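PKS (Streptomyces albus, PDB 4OQJ) probably catalyses decarboxylative condensation of acyl units through its ketosynthase domain, as part of the oxazolomycin polyketide synthase. Local coordinates at residues D84-R97 and P695-E707. Residues are numbered along the deposited sequence; the frame is centred on the assembly and turned at random.
Sequences DADKFDAGLFGITR and PTYPFERVRHWAE
Asp89 meets Glu700 where the linker after helix 680-684 returns to a ketosynthase loop some 600 residues earlier. Its TYPFERVRHW is the conserved post-ketosynthase linker motif of polyketide synthases. From Asp89 CB, which lies 4.0 Å from Phe699 CB, the carboxylate swings out with CG anti to the backbone N (chi1 -166°). OD1 turns back to its own loop and accepts from Leu92 N, an Asx motif. OD2 takes Glu700 N at 2.9 Å in an almost straight bond that arrives from above the carboxylate plane. A water donates to the same OD2 and bridges it to Tyr697 OH, which also bonds to Asn472. Leu92 CD2 sits over one face of the Tyr697 ring and reaches the edge of Phe699, 3.6 Å from its CE1.

Lys87 and Arg703 form a single beta bridge. Phe88 N donates to Val702 O at 2.9 Å, and His704 N to Asp86 O at 3.1 Å. The His704 ring is held at both nitrogens by waters, one leading to Ala90 N and the other to Arg97 O.

Charges gather at the Lys87 side. Arg701 grips Asp84 side-on, with NE 2.9 Å from OD2 and NH2 on OD1. Arg703 NH1 lies 2.6 Å from Asp86 OD2. Lys87 NZ joins both carboxylates, meeting Asp84 OD1 at 2.7 Å.

His704 O and Tyr697 N extend the hold to Arg108 and Glu119 of helix 105-121. Backbone bonds, a buried aspartate and a salt-bridge network thus tie the linker down. Two aspartates probably offset much of the repulsion among three basic side chains, leaving the cluster net positive.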
loop_
_atom_site.group_PDB
_atom_site.type_symbol
_atom_site.label_atom_id
_atom_site.label_comp_id
_atom_site.label_asym_id
_atom_site.label_seq_id
_atom_site.Cartn_x
_atom_site.Cartn_y
_atom_site.Cartn_z
ATOM N N ASP A 84 -3.922 -0.618 29.124
ATOM C CA ASP A 84 -3.630 0.800 28.912
ATOM C C ASP A 84 -3.733 1.229 27.456
ATOM O O ASP A 84 -3.070 2.173 27.037
ATOM C CB ASP A 84 -2.236 1.151 29.452
ATOM C CG ASP A 84 -2.221 1.313 30.967
ATOM O OD1 ASP A 84 -3.281 1.597 31.570
ATOM O OD2 ASP A 84 -1.138 1.176 31.548
ATOM N N ALA A 85 -4.587 0.553 26.692
ATOM C CA ALA A 85 -4.849 0.969 25.321
ATOM C C ALA A 85 -5.431 2.392 25.265
ATOM O O ALA A 85 -5.345 3.071 24.244
ATOM C CB ALA A 85 -5.782 -0.015 24.658
ATOM N N ASP A 86 -6.023 2.833 26.370
ATOM C CA ASP A 86 -6.618 4.161 26.483
ATOM C C ASP A 86 -5.617 5.269 26.829
ATOM O O ASP A 86 -5.972 6.450 26.826
ATOM C CB ASP A 86 -7.711 4.133 27.555
ATOM C CG ASP A 86 -7.163 3.803 28.946
ATOM O OD1 ASP A 86 -6.232 2.978 29.051
ATOM O OD2 ASP A 86 -7.652 4.383 29.936
ATOM N N LYS A 87 -4.383 4.890 27.154
ATOM C CA LYS A 87 -3.372 5.856 27.619
ATOM C C LYS A 87 -2.581 6.439 26.453
ATOM O O LYS A 87 -2.297 5.741 25.480
ATOM C CB LYS A 87 -2.415 5.195 28.612
ATOM C CG LYS A 87 -3.111 4.493 29.790
ATOM C CD LYS A 87 -3.929 5.462 30.621
ATOM C CE LYS A 87 -4.403 4.828 31.942
ATOM N NZ LYS A 87 -5.150 3.553 31.727
ATOM N N PHE A 88 -2.232 7.720 26.541
ATOM C CA PHE A 88 -1.514 8.389 25.450
ATOM C C PHE A 88 -0.863 9.686 25.913
ATOM O O PHE A 88 -1.501 10.529 26.563
ATOM C CB PHE A 88 -2.481 8.649 24.285
ATOM C CG PHE A 88 -1.879 9.386 23.119
ATOM C CD1 PHE A 88 -0.918 8.788 22.322
ATOM C CD2 PHE A 88 -2.320 10.666 22.794
ATOM C CE1 PHE A 88 -0.381 9.456 21.226
ATOM C CE2 PHE A 88 -1.794 11.356 21.699
ATOM C CZ PHE A 88 -0.819 10.751 20.912
ATOM N N ASP A 89 0.416 9.843 25.574
ATOM C CA ASP A 89 1.188 11.012 26.005
ATOM C C ASP A 89 1.013 12.152 25.012
ATOM O O ASP A 89 1.895 12.430 24.191
ATOM C CB ASP A 89 2.667 10.659 26.151
ATOM C CG ASP A 89 3.462 11.730 26.905
ATOM O OD1 ASP A 89 3.038 12.913 26.988
ATOM O OD2 ASP A 89 4.534 11.372 27.429
ATOM N N ALA A 90 -0.121 12.824 25.106
ATOM C CA ALA A 90 -0.480 13.833 24.126
ATOM C C ALA A 90 0.497 15.004 24.149
ATOM O O ALA A 90 0.831 15.557 23.104
ATOM C CB ALA A 90 -1.890 14.320 24.371
ATOM N N GLY A 91 0.965 15.368 25.338
ATOM C CA GLY A 91 1.890 16.484 25.476
ATOM C C GLY A 91 3.169 16.284 24.677
ATOM O O GLY A 91 3.671 17.201 24.035
ATOM N N LEU A 92 3.694 15.069 24.722
ATOM C CA LEU A 92 4.919 14.739 24.021
ATOM C C LEU A 92 4.765 14.976 22.532
ATOM O O LEU A 92 5.706 15.420 21.862
ATOM C CB LEU A 92 5.300 13.285 24.276
ATOM C CG LEU A 92 6.479 12.760 23.464
ATOM C CD1 LEU A 92 7.768 13.468 23.852
ATOM C CD2 LEU A 92 6.595 11.256 23.635
ATOM N N PHE A 93 3.571 14.690 22.009
ATOM C CA PHE A 93 3.340 14.817 20.574
ATOM C C PHE A 93 2.652 16.135 20.187
ATOM O O PHE A 93 2.251 16.322 19.044
ATOM C CB PHE A 93 2.522 13.623 20.088
ATOM C CG PHE A 93 3.239 12.324 20.238
ATOM C CD1 PHE A 93 4.353 12.044 19.463
ATOM C CD2 PHE A 93 2.835 11.394 21.181
ATOM C CE1 PHE A 93 5.036 10.843 19.606
ATOM C CE2 PHE A 93 3.521 10.202 21.331
ATOM C CZ PHE A 93 4.620 9.930 20.536
ATOM N N GLY A 94 2.544 17.059 21.130
ATOM C CA GLY A 94 1.995 18.373 20.829
ATOM C C GLY A 94 0.531 18.314 20.444
ATOM O O GLY A 94 0.063 19.089 19.617
ATOM N N ILE A 95 -0.190 17.381 21.049
ATOM C CA ILE A 95 -1.605 17.166 20.755
ATOM C C ILE A 95 -2.457 17.626 21.943
ATOM O O ILE A 95 -2.138 17.324 23.087
ATOM C CB ILE A 95 -1.863 15.678 20.436
ATOM C CG1 ILE A 95 -1.182 15.315 19.107
ATOM C CG2 ILE A 95 -3.353 15.370 20.358
ATOM C CD1 ILE A 95 -1.130 13.827 18.802
ATOM N N THR A 96 -3.526 18.370 21.679
ATOM C CA THR A 96 -4.388 18.860 22.754
ATOM C C THR A 96 -5.200 17.717 23.340
ATOM O O THR A 96 -5.321 16.663 22.716
ATOM C CB THR A 96 -5.361 19.925 22.258
ATOM O OG1 THR A 96 -6.291 19.312 21.366
ATOM C CG2 THR A 96 -4.623 21.040 21.519
ATOM N N ARG A 97 -5.757 17.929 24.529
ATOM C CA ARG A 97 -6.634 16.948 25.160
ATOM C C ARG A 97 -7.838 16.616 24.282
ATOM O O ARG A 97 -8.193 15.446 24.121
ATOM C CB ARG A 97 -7.143 17.454 26.513
ATOM C CG ARG A 97 -6.085 17.662 27.574
ATOM C CD ARG A 97 -6.702 17.708 28.973
ATOM N NE ARG A 97 -6.405 16.497 29.745
ATOM C CZ ARG A 97 -7.147 15.389 29.751
ATOM N NH1 ARG A 97 -8.258 15.308 29.025
ATOM N NH2 ARG A 97 -6.777 14.351 30.491
ATOM N N PRO A 695 16.420 1.221 26.928
ATOM C CA PRO A 695 14.990 1.371 27.230
ATOM C C PRO A 695 14.370 2.519 26.452
ATOM O O PRO A 695 15.082 3.446 26.071
ATOM C CB PRO A 695 14.969 1.644 28.732
ATOM C CG PRO A 695 16.235 0.972 29.251
ATOM C CD PRO A 695 17.249 1.185 28.154
ATOM N N THR A 696 13.064 2.430 26.220
ATOM C CA THR A 696 12.340 3.387 25.394
ATOM C C THR A 696 11.587 4.367 26.291
ATOM O O THR A 696 11.567 4.203 27.513
ATOM C CB THR A 696 11.401 2.648 24.417
ATOM O OG1 THR A 696 10.577 1.691 25.119
ATOM C CG2 THR A 696 12.238 1.899 23.413
ATOM N N TYR A 697 11.017 5.406 25.691
ATOM C CA TYR A 697 10.476 6.543 26.426
ATOM C C TYR A 697 9.350 6.151 27.398
ATOM O O TYR A 697 8.486 5.333 27.060
ATOM C CB TYR A 697 9.958 7.601 25.439
ATOM C CG TYR A 697 9.638 8.921 26.113
ATOM C CD1 TYR A 697 10.619 9.890 26.281
ATOM C CD2 TYR A 697 8.365 9.187 26.608
ATOM C CE1 TYR A 697 10.342 11.091 26.911
ATOM C CE2 TYR A 697 8.074 10.398 27.238
ATOM C CZ TYR A 697 9.077 11.346 27.388
ATOM O OH TYR A 697 8.819 12.552 28.023
ATOM N N PRO A 698 9.361 6.725 28.623
ATOM C CA PRO A 698 8.295 6.422 29.589
ATOM C C PRO A 698 7.074 7.324 29.377
ATOM O O PRO A 698 6.843 8.278 30.122
ATOM C CB PRO A 698 8.965 6.678 30.934
ATOM C CG PRO A 698 9.958 7.751 30.649
ATOM C CD PRO A 698 10.455 7.496 29.242
ATOM N N PHE A 699 6.298 7.008 28.345
ATOM C CA PHE A 699 5.146 7.809 27.969
ATOM C C PHE A 699 4.246 8.055 29.161
ATOM O O PHE A 699 3.979 7.142 29.929
ATOM C CB PHE A 699 4.349 7.116 26.867
ATOM C CG PHE A 699 5.140 6.865 25.621
ATOM C CD1 PHE A 699 5.411 7.896 24.735
ATOM C CD2 PHE A 699 5.617 5.598 25.340
ATOM C CE1 PHE A 699 6.131 7.659 23.567
ATOM C CE2 PHE A 699 6.344 5.359 24.194
ATOM C CZ PHE A 699 6.603 6.377 23.311
ATOM N N GLU A 700 3.774 9.285 29.324
ATOM C CA GLU A 700 2.896 9.581 30.452
ATOM C C GLU A 700 1.589 8.824 30.279
ATOM O O GLU A 700 0.997 8.861 29.204
ATOM C CB GLU A 700 2.631 11.089 30.567
ATOM C CG GLU A 700 2.020 11.484 31.912
ATOM C CD GLU A 700 2.293 12.928 32.288
ATOM O OE1 GLU A 700 3.455 13.368 32.153
ATOM O OE2 GLU A 700 1.345 13.615 32.728
ATOM N N ARG A 701 1.147 8.125 31.319
ATOM C CA ARG A 701 -0.098 7.351 31.226
ATOM C C ARG A 701 -1.337 8.210 31.477
ATOM O O ARG A 701 -2.006 8.058 32.502
ATOM C CB ARG A 701 -0.102 6.189 32.224
ATOM C CG ARG A 701 0.964 5.138 32.006
ATOM C CD ARG A 701 1.015 4.165 33.191
ATOM N NE ARG A 701 -0.197 3.348 33.304
ATOM C CZ ARG A 701 -1.230 3.611 34.102
ATOM N NH1 ARG A 701 -1.233 4.678 34.893
ATOM N NH2 ARG A 701 -2.273 2.792 34.115
ATOM N N VAL A 702 -1.642 9.103 30.542
ATOM C CA VAL A 702 -2.839 9.935 30.630
ATOM C C VAL A 702 -3.985 9.297 29.851
ATOM O O VAL A 702 -3.848 8.962 28.670
ATOM C CB VAL A 702 -2.568 11.362 30.085
ATOM C CG1 VAL A 702 -3.769 12.273 30.314
ATOM C CG2 VAL A 702 -1.336 11.941 30.717
ATOM N N ARG A 703 -5.124 9.119 30.506
ATOM C CA ARG A 703 -6.290 8.549 29.843
ATOM C C ARG A 703 -6.987 9.555 28.929
ATOM O O ARG A 703 -7.298 10.667 29.334
ATOM C CB ARG A 703 -7.275 8.021 30.875
ATOM C CG ARG A 703 -8.570 7.489 30.274
ATOM C CD ARG A 703 -9.443 6.919 31.381
ATOM N NE ARG A 703 -10.794 6.570 30.941
ATOM C CZ ARG A 703 -11.144 5.391 30.436
ATOM N NH1 ARG A 703 -10.240 4.432 30.254
ATOM N NH2 ARG A 703 -12.404 5.173 30.097
ATOM N N HIS A 704 -7.198 9.155 27.682
ATOM C CA HIS A 704 -7.969 9.929 26.724
ATOM C C HIS A 704 -8.991 8.990 26.137
ATOM O O HIS A 704 -8.638 8.062 25.402
ATOM C CB HIS A 704 -7.083 10.528 25.626
ATOM C CG HIS A 704 -5.988 11.403 26.148
ATOM N ND1 HIS A 704 -6.177 12.737 26.438
ATOM C CD2 HIS A 704 -4.698 11.133 26.449
ATOM C CE1 HIS A 704 -5.049 13.253 26.894
ATOM N NE2 HIS A 704 -4.134 12.300 26.911
ATOM N N TRP A 705 -10.256 9.222 26.466
ATOM C CA TRP A 705 -11.309 8.290 26.103
ATOM C C TRP A 705 -12.651 9.004 25.998
ATOM O O TRP A 705 -13.133 9.577 26.964
ATOM C CB TRP A 705 -11.380 7.168 27.130
ATOM C CG TRP A 705 -12.093 5.965 26.647
ATOM C CD1 TRP A 705 -13.392 5.619 26.897
ATOM C CD2 TRP A 705 -11.551 4.931 25.827
ATOM N NE1 TRP A 705 -13.689 4.431 26.278
ATOM C CE2 TRP A 705 -12.573 3.988 25.611
ATOM C CE3 TRP A 705 -10.296 4.709 25.249
ATOM C CZ2 TRP A 705 -12.381 2.844 24.848
ATOM C CZ3 TRP A 705 -10.109 3.574 24.489
ATOM C CH2 TRP A 705 -11.143 2.655 24.297
ATOM N N ALA A 706 -13.227 8.990 24.805
ATOM C CA ALA A 706 -14.508 9.626 24.555
ATOM C C ALA A 706 -15.617 8.731 25.075
ATOM O O ALA A 706 -15.662 7.544 24.758
ATOM C CB ALA A 706 -14.696 9.896 23.071
ATOM N N GLU A 707 -16.507 9.304 25.875
ATOM C CA GLU A 707 -17.631 8.559 26.419
ATOM C C GLU A 707 -18.784 8.530 25.404
ATOM O O GLU A 707 -19.177 9.572 24.874
ATOM C CB GLU A 707 -18.081 9.179 27.742
ATOM C CG GLU A 707 -18.045 8.222 28.941
ATOM C CD GLU A 707 -16.690 7.550 29.158
ATOM O OE1 GLU A 707 -15.764 8.196 29.699
ATOM O OE2 GLU A 707 -16.561 6.360 28.799
HETATM O O HOH W 1 6.253 12.840 28.935
HETATM O O HOH W 2 -1.854 13.564 27.685
HETATM O O HOH W 3 -8.744 13.904 26.653
#